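Fructose-bisphosphatase (Pyrococcus horikoshii, PDB 1VDW) probably hydrolyses fructose 1,6-bisphosphate to fructose 6-phosphate and phosphate with magnesium, as a homodimeric member of the inositol monophosphatase superfamily. Local coordinates at the interface of chains A and B. Numbering follows the deposited sequence. Chains: chain A/B, hypothetical protein PH1897.

The interface of chains A and B. Residues chain A 94-97; chain B 172, 181, 184, 186.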
ATOM      1  N   ASN A  94     -10.839  -6.137   1.339  1.00 10.61           N
ATOM      2  CA  ASN A  94     -10.033  -7.027   0.517  1.00  9.86           C
ATOM      3  C   ASN A  94      -8.741  -7.434   1.209  1.00  9.45           C
ATOM      4  O   ASN A  94      -7.837  -7.975   0.578  1.00 10.48           O
ATOM      5  CB  ASN A  94      -9.764  -6.378  -0.835  1.00 10.52           C
ATOM      6  CG  ASN A  94     -10.954  -6.494  -1.759  1.00 10.95           C
ATOM      7  OD1 ASN A  94     -11.177  -7.543  -2.368  1.00 13.15           O
ATOM      8  ND2 ASN A  94     -11.748  -5.434  -1.843  1.00 11.94           N
ATOM      9  N   GLY A  95      -8.671  -7.182   2.511  1.00  9.84           N
ATOM     10  CA  GLY A  95      -7.500  -7.557   3.285  1.00  9.30           C
ATOM     11  C   GLY A  95      -6.227  -6.795   2.977  1.00  9.07           C
ATOM     12  O   GLY A  95      -5.135  -7.278   3.287  1.00 10.34           O
ATOM     13  N   ILE A  96      -6.352  -5.621   2.368  1.00  9.68           N
ATOM     14  CA  ILE A  96      -5.192  -4.794   2.031  1.00  9.12           C
ATOM     15  C   ILE A  96      -4.967  -3.913   3.265  1.00  9.16           C
ATOM     16  O   ILE A  96      -5.831  -3.116   3.632  1.00  9.47           O
ATOM     17  CB  ILE A  96      -5.486  -3.970   0.776  1.00  8.67           C
ATOM     18  CG1 ILE A  96      -5.817  -4.919  -0.385  1.00 11.12           C
ATOM     19  CG2 ILE A  96      -4.297  -3.083   0.442  1.00  9.89           C
ATOM     20  CD1 ILE A  96      -6.150  -4.231  -1.690  1.00 12.23           C
ATOM     21  N   PRO A  97      -3.792  -4.035   3.912  1.00  8.91           N
ATOM     22  CA  PRO A  97      -3.451  -3.284   5.124  1.00  9.58           C
ATOM     23  C   PRO A  97      -3.191  -1.793   5.046  1.00  9.02           C
ATOM     24  O   PRO A  97      -2.195  -1.304   5.581  1.00  9.66           O
ATOM     25  CB  PRO A  97      -2.258  -4.057   5.668  1.00 10.34           C
ATOM     26  CG  PRO A  97      -1.533  -4.419   4.421  1.00 10.87           C
ATOM     27  CD  PRO A  97      -2.649  -4.868   3.484  1.00  9.73           C
TER
ATOM     28  N   LEU B 172       1.210  -0.560  -4.716  1.00  8.06           N
ATOM     29  CA  LEU B 172       1.581  -0.776  -3.325  1.00  7.43           C
ATOM     30  C   LEU B 172       3.050  -0.873  -2.967  1.00  8.24           C
ATOM     31  O   LEU B 172       3.404  -0.716  -1.798  1.00  9.16           O
ATOM     32  CB  LEU B 172       0.806  -1.990  -2.802  1.00  8.39           C
ATOM     33  CG  LEU B 172      -0.713  -1.880  -3.042  1.00  8.60           C
ATOM     34  CD1 LEU B 172      -1.424  -3.107  -2.494  1.00 11.73           C
ATOM     35  CD2 LEU B 172      -1.258  -0.613  -2.392  1.00  9.50           C
ATOM     36  N   TYR B 181      -1.808 -11.061  -4.013  1.00  7.54           N
ATOM     37  CA  TYR B 181      -3.131 -10.485  -3.750  1.00  8.43           C
ATOM     38  C   TYR B 181      -4.096 -10.892  -4.869  1.00  9.21           C
ATOM     39  O   TYR B 181      -5.266 -11.197  -4.611  1.00  9.89           O
ATOM     40  CB  TYR B 181      -3.030  -8.962  -3.645  1.00  9.19           C
ATOM     41  CG  TYR B 181      -2.692  -8.471  -2.254  1.00  8.48           C
ATOM     42  CD1 TYR B 181      -1.916  -9.237  -1.383  1.00 10.22           C
ATOM     43  CD2 TYR B 181      -3.157  -7.240  -1.803  1.00 12.36           C
ATOM     44  CE1 TYR B 181      -1.618  -8.792  -0.094  1.00  9.89           C
ATOM     45  CE2 TYR B 181      -2.862  -6.786  -0.521  1.00 12.05           C
ATOM     46  CZ  TYR B 181      -2.097  -7.569   0.327  1.00 10.44           C
ATOM     47  OH  TYR B 181      -1.842  -7.119   1.603  1.00 11.61           O
ATOM     48  N   ARG B 184      -5.280 -14.456  -4.314  1.00 11.00           N
ATOM     49  CA  ARG B 184      -6.302 -14.701  -3.297  1.00 11.70           C
ATOM     50  C   ARG B 184      -7.592 -13.917  -3.520  1.00 12.99           C
ATOM     51  O   ARG B 184      -8.479 -13.925  -2.668  1.00 16.97           O
ATOM     52  CB  ARG B 184      -5.757 -14.437  -1.881  1.00 12.67           C
ATOM     53  CG  ARG B 184      -5.434 -12.989  -1.554  1.00 11.44           C
ATOM     54  CD  ARG B 184      -5.064 -12.811  -0.078  1.00 12.51           C
ATOM     55  NE  ARG B 184      -4.713 -11.422   0.199  1.00 12.10           N
ATOM     56  CZ  ARG B 184      -5.598 -10.447   0.387  1.00 11.79           C
ATOM     57  NH1 ARG B 184      -6.898 -10.710   0.351  1.00 14.13           N
ATOM     58  NH2 ARG B 184      -5.190  -9.198   0.548  1.00 12.47           N
ATOM     59  N   ALA B 186      -8.010 -10.388  -4.155  1.00 10.27           N
ATOM     60  CA  ALA B 186      -8.103  -9.017  -3.649  1.00 10.15           C
ATOM     61  C   ALA B 186      -8.006  -7.982  -4.772  1.00  9.87           C
ATOM     62  O   ALA B 186      -8.221  -6.789  -4.548  1.00 10.86           O
ATOM     63  CB  ALA B 186      -7.001  -8.767  -2.622  1.00 10.51           C
TER
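A:Ile96 packs against the ring of B:Tyr181. Its CG1 methylene touches the ring carbon CE2 of B:Tyr181 at 3.5 Å, coming in obliquely at the rim. CG1 lies anti to the carbonyl carbon (chi1 -59°), which turns this branch toward the ring. The other branch, CG2, meets CD1 of B:Leu172 at 4.1 Å, and the two side chains cross at about a right angle. B:Tyr181 belongs to helix 175-183, and its CD2 lies 3.8 Å from CG1 of A:Ile96.

Beside this apolar patch, B:Arg184 holds the backbone carbonyl of A:Asn94. NH1 and NH2 of B:Arg184 both donate to O of A:Asn94, each at 2.9 Å. The oxygen lies close to the guanidinium plane. NH2 arrives in the carbonyl plane, while NH1 sits about 45° above it. NH2 also lies over the centre of the B:Tyr181 ring, 3.4 Å above its plane, so the tyrosine backs the arginine. A leucine in place of B:Arg184 would probably leave the carbonyl of A:Asn94 without these two donors and take away the guanidinium group that lies over the tyrosine ring. CB of B:Ala186 lies 3.4 Å from the same O of A:Asn94. The amide oxygen OD1 of A:Asn94 reaches B:Ala186, 3.6 Å from its CA.

The patch joins the loop after helix 89-93 to the partner subunit. Its two-fold twin repeats the contact, and together they help hold the homodimer.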